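Local structure of Esterase/lipase (Uncultured bacterium, 3K6K) at the interface of chains A and B. The protein is an alpha/beta-hydrolase-fold esterase/lipase, homologous to hormone-sensitive lipase, that hydrolyses carboxylic ester bonds. Numbering follows the deposited sequence. Chains: chain A/B, Esterase/lipase.

The interface of chains A and B. Residues chain A 195-196, 254-255, 258, 275; chain B 258, 261-262, 266.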
# COMPACT_ATOMS: atom_id res chain seq x y z
N TRP A 195 -10.52 1.94 12.63
CA TRP A 195 -10.06 0.80 13.39
C TRP A 195 -8.77 1.03 14.23
O TRP A 195 -8.74 0.67 15.43
CB TRP A 195 -9.92 -0.40 12.47
CG TRP A 195 -9.44 -1.65 13.13
CD1 TRP A 195 -10.25 -2.62 13.67
CD2 TRP A 195 -8.06 -2.10 13.37
NE1 TRP A 195 -9.47 -3.64 14.19
CE2 TRP A 195 -8.13 -3.35 14.02
CE3 TRP A 195 -6.80 -1.59 13.05
CZ2 TRP A 195 -6.99 -4.09 14.41
CZ3 TRP A 195 -5.66 -2.33 13.43
CH2 TRP A 195 -5.76 -3.56 14.12
N SER A 196 -7.71 1.61 13.62
CA SER A 196 -6.46 1.77 14.37
C SER A 196 -6.65 2.77 15.51
O SER A 196 -5.96 2.67 16.54
CB SER A 196 -5.27 2.20 13.46
OG SER A 196 -5.55 3.39 12.71
N LEU A 254 -2.96 4.66 11.61
CA LEU A 254 -2.74 3.67 10.57
C LEU A 254 -3.93 3.57 9.65
O LEU A 254 -3.74 3.38 8.44
CB LEU A 254 -2.46 2.28 11.14
CG LEU A 254 -2.23 1.16 10.09
CD1 LEU A 254 -0.99 1.39 9.31
CD2 LEU A 254 -2.15 -0.25 10.78
N SER A 255 -5.15 3.63 10.19
CA SER A 255 -6.30 3.45 9.30
C SER A 255 -6.48 4.71 8.43
O SER A 255 -7.21 4.65 7.46
CB SER A 255 -7.58 3.07 10.05
OG SER A 255 -7.42 1.86 10.80
N THR A 258 -4.36 3.48 5.33
CA THR A 258 -5.03 2.43 4.60
C THR A 258 -6.34 3.00 4.02
O THR A 258 -6.75 2.65 2.88
CB THR A 258 -5.37 1.21 5.50
OG1 THR A 258 -6.27 1.64 6.51
CG2 THR A 258 -4.28 0.76 6.19
N ILE A 275 3.78 -0.13 4.81
CA ILE A 275 3.63 -0.06 6.24
C ILE A 275 4.82 -0.69 6.91
O ILE A 275 5.15 -1.85 6.59
CB ILE A 275 2.40 -0.82 6.66
CG1 ILE A 275 1.15 -0.18 6.02
CG2 ILE A 275 2.30 -0.79 8.16
CD1 ILE A 275 -0.10 -1.04 6.25
N THR B 258 -7.02 -3.50 1.18
CA THR B 258 -6.66 -2.46 2.08
C THR B 258 -6.83 -2.89 3.54
O THR B 258 -5.94 -2.57 4.38
CB THR B 258 -7.33 -1.15 1.78
OG1 THR B 258 -8.75 -1.31 1.79
CG2 THR B 258 -6.82 -0.55 0.39
N ALA B 261 -3.84 -5.35 4.32
CA ALA B 261 -2.69 -4.47 4.63
C ALA B 261 -2.83 -3.82 6.00
O ALA B 261 -1.90 -3.83 6.76
CB ALA B 261 -2.45 -3.39 3.55
N GLU B 262 -4.02 -3.31 6.33
CA GLU B 262 -4.29 -2.76 7.64
C GLU B 262 -4.08 -3.74 8.83
O GLU B 262 -3.46 -3.34 9.88
CB GLU B 262 -5.71 -2.25 7.73
CG GLU B 262 -5.95 -1.45 9.01
CD GLU B 262 -7.43 -1.43 9.37
OE1 GLU B 262 -7.98 -0.38 9.70
OE2 GLU B 262 -8.08 -2.48 9.26
N ALA B 266 -0.85 -3.95 11.21
CA ALA B 266 -0.97 -3.82 12.67
C ALA B 266 -0.35 -5.02 13.40
O ALA B 266 0.07 -4.88 14.53
CB ALA B 266 -2.34 -3.54 13.09
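Helix packs against helix across a two-fold axis here, with B:Glu262 reaching into chain A between A:Trp195, A:Ser255 and A:Thr258; the patch and its twin are part of the interface that joins the two copies of the deposited assembly, which may be the biological dimer. B:Glu262 leaves its helix with CG anti to the backbone N (chi1 -170°) and runs on extended, which carries its carboxylate to A:Ser255. There A:Ser255 OG donates to B:Glu262 OE1 at 2.6 Å, meeting it on the anti side, 15° out of the carboxylate plane. A:Ser255 OG also accepts the backbone N of A:Ser196 at 2.9 Å, which helps hold the hydroxyl in place for the glutamate. A:Ser196 OG takes the backbone N-H of A:Ser255, tying together the starts of helices 195-199 and 254-266 of chain A. Those helix starts would tend to stabilise a negative carboxylate. B:Glu262 OE2 lies 3.8 Å above the A:Trp195 ring plane, toward the rim. A:Trp195 CZ3 touches B:Ala266 CB at 3.5 Å. B:Glu262 CB rests on A:Thr258 CG2 at 3.7 Å, the side chains crossing nearly at right angles. An alanine in place of B:Glu262 would probably leave A:Ser255 OG without its acceptor across the interface and open a gap beside the indole. Helix 254-266 of both chains forms the core of the patch, flanked in chain A by helix 195-199 and by A:Ile275 on strand 271-276.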